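Local coordinates for probable zinc protease (Pseudomonas aeruginosa, PDB 4NNZ), which pairs with a second subunit in a heterodimeric zinc protease of the peptidase M16 family and probably takes part in metal-dependent cleavage of peptide bonds, at residues Ser280-Leu283 against Ala284-Glu288; Gly322-Leu325 against Glu326-Glu329; Tyr409-Pro412 against Ser413-Thr416. One frame throughout, in Å; residues are numbered along the deposited sequence.

Overall arrangement
From the N terminus, the three contacts follow one another in series; none nests in or crosses another. Each is local, within one unbroken run of eight or nine residues. Contact 1 is the start and body of the short helix 282-288. Contact 2 caps the start of helix 325-341, after the loop that follows strand 309-317. Contact 3 turns the chain from helix 399-409 into strand 415-422. Helix 325-341 is the common element: contact 2 begins it, the leucines of contact 1 touch it at Leu332, and Pro412 and Leu415 of contact 3 touch it at Trp333. Contacts 1 and 2 have centres about 16 Å apart; nearest atoms of contacts 2 and 3 are about 5 Å apart.

Contact 1. Residues Ser280-Leu283 against Ala284-Glu288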
# COMPACT_ATOMS: atom_id res chain seq x y z
N SER A 280 -37.00 -12.72 -2.59
CA SER A 280 -37.79 -11.52 -2.60
C SER A 280 -36.95 -10.29 -2.34
O SER A 280 -37.45 -9.19 -2.38
CB SER A 280 -38.89 -11.63 -1.58
OG SER A 280 -38.38 -12.17 -0.41
N ALA A 281 -35.67 -10.51 -2.12
CA ALA A 281 -34.73 -9.44 -1.95
C ALA A 281 -34.65 -8.67 -3.25
O ALA A 281 -34.97 -9.18 -4.28
CB ALA A 281 -33.38 -9.97 -1.59
N ARG A 282 -34.23 -7.42 -3.15
CA ARG A 282 -34.38 -6.47 -4.23
C ARG A 282 -33.68 -6.80 -5.52
O ARG A 282 -34.25 -6.67 -6.56
CB ARG A 282 -33.88 -5.12 -3.77
CG ARG A 282 -34.96 -4.22 -3.29
CD ARG A 282 -34.89 -3.97 -1.82
NE ARG A 282 -35.01 -2.55 -1.59
CZ ARG A 282 -36.15 -1.92 -1.46
NH1 ARG A 282 -37.28 -2.59 -1.50
NH2 ARG A 282 -36.17 -0.63 -1.27
N LEU A 283 -32.44 -7.21 -5.44
CA LEU A 283 -31.72 -7.48 -6.63
C LEU A 283 -32.32 -8.61 -7.41
O LEU A 283 -32.37 -8.55 -8.61
CB LEU A 283 -30.27 -7.77 -6.32
CG LEU A 283 -29.45 -6.61 -5.82
CD1 LEU A 283 -28.05 -7.09 -5.52
CD2 LEU A 283 -29.45 -5.53 -6.86
N ALA A 284 -32.73 -9.66 -6.73
CA ALA A 284 -33.33 -10.76 -7.44
C ALA A 284 -34.64 -10.43 -8.10
O ALA A 284 -34.84 -10.72 -9.26
CB ALA A 284 -33.51 -11.92 -6.49
N SER A 285 -35.56 -9.88 -7.34
CA SER A 285 -36.84 -9.57 -7.89
C SER A 285 -36.75 -8.53 -8.94
O SER A 285 -37.32 -8.66 -10.00
CB SER A 285 -37.67 -9.01 -6.79
OG SER A 285 -36.86 -8.77 -5.70
N ARG A 286 -36.11 -7.44 -8.62
CA ARG A 286 -35.94 -6.38 -9.56
C ARG A 286 -35.01 -6.55 -10.75
O ARG A 286 -35.35 -6.13 -11.82
CB ARG A 286 -35.66 -5.10 -8.82
CG ARG A 286 -36.67 -4.88 -7.74
CD ARG A 286 -36.50 -3.52 -7.13
NE ARG A 286 -37.48 -3.31 -6.10
CZ ARG A 286 -37.64 -2.18 -5.45
NH1 ARG A 286 -36.89 -1.15 -5.73
NH2 ARG A 286 -38.56 -2.09 -4.53
N LEU A 287 -33.82 -7.10 -10.57
CA LEU A 287 -32.86 -7.16 -11.67
C LEU A 287 -32.69 -8.49 -12.35
O LEU A 287 -32.53 -8.55 -13.53
CB LEU A 287 -31.52 -6.65 -11.22
CG LEU A 287 -31.57 -5.23 -10.74
CD1 LEU A 287 -30.18 -4.72 -10.49
CD2 LEU A 287 -32.27 -4.37 -11.76
N GLU A 288 -32.66 -9.55 -11.57
CA GLU A 288 -32.68 -10.91 -12.08
C GLU A 288 -33.99 -11.34 -12.71
O GLU A 288 -34.03 -11.95 -13.75
CB GLU A 288 -32.36 -11.85 -10.96
CG GLU A 288 -31.70 -13.09 -11.43
CD GLU A 288 -31.48 -14.08 -10.32
OE1 GLU A 288 -30.92 -13.71 -9.28
OE2 GLU A 288 -31.87 -15.23 -10.50
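Arg282 and Arg286 are joined through the backbone, Arg286 N donating to Arg282 O at 2.9 Å, and the helix they share then widens at its C-terminal end, where Leu283 O takes two amides, Leu287 N at 2.8 Å and Glu288 N at 3.1 Å. The second bond spans five residues and marks a pi-type turn. The two donors reach the oxygen differently: Glu288 N lies in the carbonyl plane, whereas Leu287 N stands 40° out of it. Ala281 precedes the first turn at the N-cap position, and its carbonyl accepts from Ser285 N, although the model is crowded there and the position of that oxygen is less certain.

The two arginine side chains run alongside each other in the same direction. Arg286 is extended from CG to NE, and its CG rests 3.2 Å from Arg282 O. The first torsion of Arg282, -97°, sets its CG over one face of the Arg286 guanidinium, offset toward the rim and 3.9 Å from Arg286 NE; bends at chi2 and chi3 then shape the outer chain. The guanidinium planes are turned 41° apart, and Arg282 NH1 comes within 3.3 Å of Arg286 NH2. Nearby carboxylates probably offset the like charges: Arg282 NH1 forms a salt bridge with Glu348, Arg286 NH1 forms one with Asp338, and Asp338 also makes a long, weak ion pair with Arg282.

Helix 282-288 is a short amphipathic helix that follows helix 262-276 and leads toward strand 294-301, within the domain carrying the second, inactive-type M16 sequence family. On its apolar side Leu283 CD2 meets Leu287 CD1 at 3.8 Å. Four residues apart, the two leucines leave the same helix face. They close together over Leu332 of helix 325-341, with Leu283 also touching Ala297 and Leu287 touching Val294, both of strand 294-301.

Contact 2. Residues Gly322-Leu325 against Glu326-Glu329; sequences GKTL and EQVE
Thr324 and Gln327 bracket the first turn of a helix: Thr324 occupies the N-cap, and the residues after it continue as regular helix, with Val328 N bonded to Thr324 O at 3.1 Å and Glu329 N to Leu325 O at 3.1 Å. Two reciprocal bonds make the start a capping box. Thr324 OG1 accepts from Gln327 N at 3.2 Å, with an N-H...O angle of 161°. In return Thr324 N donates to Gln327 OE1 at 2.8 Å, equally straight, at 160°. The first torsion of Thr324 (81°) places OG1 between its own backbone N and carbonyl carbon, facing the first-turn amides, while the extended outer chain of Gln327 carries the amide oxygen back to the N-cap. Beside it, Lys323 crosses Gln327 at about a right angle, and its CD lies 3.4 Å from Gln327 OE1.

Thr324 OG1 also gives a weak bond to Glu326 OE1, whose other carboxylate oxygen is bonded to Gln419. One water donates to Glu329 OE1 at 2.7 Å and, weakly, to Leu325 O; Glu329 OE2 forms a salt bridge with Arg235.

The apolar residues turn toward the sheet. Leu325 packs on Leu421 of strand 415-422 and Pro317 of strand 309-317, and Val328 on Ala315 and on Leu247 of strand 246-253, which seats the start of helix 325-341 across three strands.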
# COMPACT_ATOMS: atom_id res chain seq x y z
N GLY A 322 -28.01 -10.23 -24.22
CA GLY A 322 -26.94 -9.36 -24.65
C GLY A 322 -26.78 -8.10 -23.83
O GLY A 322 -26.50 -7.06 -24.36
N LYS A 323 -26.96 -8.21 -22.53
CA LYS A 323 -26.85 -7.07 -21.67
C LYS A 323 -25.41 -6.73 -21.36
O LYS A 323 -24.63 -7.59 -21.07
CB LYS A 323 -27.61 -7.33 -20.39
CG LYS A 323 -29.10 -7.35 -20.58
CD LYS A 323 -29.63 -5.99 -20.95
CE LYS A 323 -31.13 -6.00 -21.19
NZ LYS A 323 -31.51 -5.20 -22.39
N THR A 324 -25.06 -5.45 -21.48
CA THR A 324 -23.71 -4.99 -21.20
C THR A 324 -23.42 -4.72 -19.73
O THR A 324 -24.31 -4.56 -18.95
CB THR A 324 -23.34 -3.77 -22.05
OG1 THR A 324 -23.88 -2.59 -21.47
CG2 THR A 324 -23.91 -3.90 -23.40
N LEU A 325 -22.14 -4.67 -19.38
CA LEU A 325 -21.71 -4.32 -18.04
C LEU A 325 -22.10 -2.93 -17.73
O LEU A 325 -22.31 -2.59 -16.60
CB LEU A 325 -20.22 -4.47 -17.86
CG LEU A 325 -19.63 -5.86 -17.82
CD1 LEU A 325 -18.18 -5.78 -17.48
CD2 LEU A 325 -20.35 -6.77 -16.87
N GLU A 326 -22.13 -2.09 -18.73
CA GLU A 326 -22.56 -0.73 -18.53
C GLU A 326 -24.00 -0.62 -18.11
O GLU A 326 -24.34 0.20 -17.32
CB GLU A 326 -22.27 0.07 -19.76
CG GLU A 326 -20.81 0.34 -19.97
CD GLU A 326 -20.06 -0.85 -20.51
OE1 GLU A 326 -20.65 -1.63 -21.25
OE2 GLU A 326 -18.89 -1.00 -20.20
N GLN A 327 -24.86 -1.45 -18.68
CA GLN A 327 -26.22 -1.57 -18.25
C GLN A 327 -26.39 -2.12 -16.86
O GLN A 327 -27.27 -1.72 -16.15
CB GLN A 327 -26.97 -2.42 -19.23
CG GLN A 327 -27.29 -1.67 -20.49
CD GLN A 327 -27.63 -2.55 -21.65
OE1 GLN A 327 -27.26 -3.70 -21.69
NE2 GLN A 327 -28.33 -2.01 -22.59
N VAL A 328 -25.56 -3.06 -16.48
CA VAL A 328 -25.67 -3.61 -15.16
C VAL A 328 -25.43 -2.52 -14.17
O VAL A 328 -26.16 -2.35 -13.23
CB VAL A 328 -24.66 -4.73 -14.95
CG1 VAL A 328 -24.61 -5.17 -13.51
CG2 VAL A 328 -24.95 -5.90 -15.85
N GLU A 329 -24.40 -1.76 -14.41
CA GLU A 329 -24.02 -0.72 -13.51
C GLU A 329 -25.11 0.31 -13.38
O GLU A 329 -25.36 0.82 -12.32
CB GLU A 329 -22.74 -0.10 -13.98
CG GLU A 329 -22.30 1.06 -13.16
CD GLU A 329 -21.26 1.88 -13.84
OE1 GLU A 329 -20.76 1.49 -14.88
OE2 GLU A 329 -20.94 2.94 -13.34
O HOH W 1 -19.82 -0.84 -15.92

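Contact 3. Residues Tyr409-Pro412 against Ser413-Thr416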
# COMPACT_ATOMS: atom_id res chain seq x y z
N TYR A 409 -23.16 6.80 1.99
CA TYR A 409 -22.11 5.95 1.49
C TYR A 409 -22.11 5.53 0.04
O TYR A 409 -21.08 5.27 -0.50
CB TYR A 409 -21.91 4.78 2.41
CG TYR A 409 -21.49 5.21 3.76
CD1 TYR A 409 -20.23 5.68 3.98
CD2 TYR A 409 -22.35 5.18 4.81
CE1 TYR A 409 -19.83 6.10 5.22
CE2 TYR A 409 -21.97 5.59 6.05
CZ TYR A 409 -20.71 6.04 6.24
OH TYR A 409 -20.33 6.46 7.47
N PHE A 410 -23.26 5.48 -0.57
CA PHE A 410 -23.29 5.07 -1.94
C PHE A 410 -23.08 6.23 -2.86
O PHE A 410 -23.88 6.52 -3.68
CB PHE A 410 -24.59 4.34 -2.22
CG PHE A 410 -24.76 3.10 -1.41
CD1 PHE A 410 -23.67 2.36 -1.07
CD2 PHE A 410 -25.98 2.69 -0.99
CE1 PHE A 410 -23.78 1.23 -0.32
CE2 PHE A 410 -26.11 1.56 -0.23
CZ PHE A 410 -25.01 0.83 0.10
N THR A 411 -21.94 6.85 -2.74
CA THR A 411 -21.58 7.97 -3.54
C THR A 411 -20.47 7.57 -4.47
O THR A 411 -19.71 6.71 -4.14
CB THR A 411 -21.08 9.10 -2.66
OG1 THR A 411 -19.82 8.76 -2.13
CG2 THR A 411 -21.99 9.30 -1.54
N PRO A 412 -20.35 8.19 -5.61
CA PRO A 412 -19.31 7.82 -6.54
C PRO A 412 -17.96 8.09 -5.99
O PRO A 412 -17.03 7.49 -6.40
CB PRO A 412 -19.59 8.68 -7.73
CG PRO A 412 -21.03 8.87 -7.70
CD PRO A 412 -21.44 8.88 -6.29
N SER A 413 -17.85 8.99 -5.05
CA SER A 413 -16.59 9.31 -4.44
C SER A 413 -16.05 8.19 -3.62
O SER A 413 -14.93 8.22 -3.26
CB SER A 413 -16.67 10.58 -3.62
OG SER A 413 -17.69 10.50 -2.68
N ARG A 414 -16.87 7.23 -3.30
CA ARG A 414 -16.46 6.15 -2.46
C ARG A 414 -16.34 4.85 -3.21
O ARG A 414 -16.13 3.85 -2.64
CB ARG A 414 -17.43 5.99 -1.32
CG ARG A 414 -17.44 7.15 -0.38
CD ARG A 414 -18.69 7.19 0.44
NE ARG A 414 -18.50 8.02 1.60
CZ ARG A 414 -18.73 9.31 1.65
NH1 ARG A 414 -19.16 9.93 0.60
NH2 ARG A 414 -18.53 9.98 2.75
N LEU A 415 -16.49 4.92 -4.50
CA LEU A 415 -16.63 3.76 -5.33
C LEU A 415 -15.37 3.31 -6.04
O LEU A 415 -14.69 4.09 -6.62
CB LEU A 415 -17.69 4.04 -6.37
CG LEU A 415 -17.81 3.06 -7.51
CD1 LEU A 415 -18.47 1.80 -7.02
CD2 LEU A 415 -18.62 3.66 -8.61
N THR A 416 -15.09 2.02 -5.96
CA THR A 416 -14.19 1.32 -6.83
C THR A 416 -15.02 0.34 -7.62
O THR A 416 -15.68 -0.48 -7.07
CB THR A 416 -13.16 0.50 -6.07
OG1 THR A 416 -12.64 1.26 -5.00
CG2 THR A 416 -12.05 0.13 -6.92
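Arg414 stretches its side chain back past the end of the preceding helix, with CD 3.2 Å from Tyr409 O and NE 3.8 Å from Tyr409 CD1. Its CG lies anti to the carbonyl carbon (chi1 -66°), and an extended chain from there to NE gives this reach. The ring and guanidinium planes stand 87° apart, and the two side chains meet obliquely. Thr411 holds one edge of the guanidinium: Arg414 NH1 donates to Thr411 OG1 at 3.0 Å, and that oxygen lies in the guanidinium plane, with an N-H...O angle of 168°. Thr411 OG1 itself donates a hydrogen bond to Ser413 OG at 2.8 Å. Ser413 OG is bonded in turn to Glu230, which also makes a long, weak ion pair with Arg414 NH1.

The backbone that carries these polar groups is tightly coiled. An inverse gamma turn centred on Phe410 ends the helix, with a weak bond from Thr411 N to Tyr409 O. A short 3-10 segment follows: Arg414 N bonds Thr411 O at 3.0 Å, and Leu415 N bonds Pro412 O at 3.2 Å.

The chain thereby passes from helix 399-409 into strand 415-422, which inserts between strand 233-240, parallel to it, and strand 246-253, antiparallel. Strand 190-196 sits likewise between 17-22 and 28-35 in the other sheet, consistent with the paired, similarly folded domains of M16 peptidases.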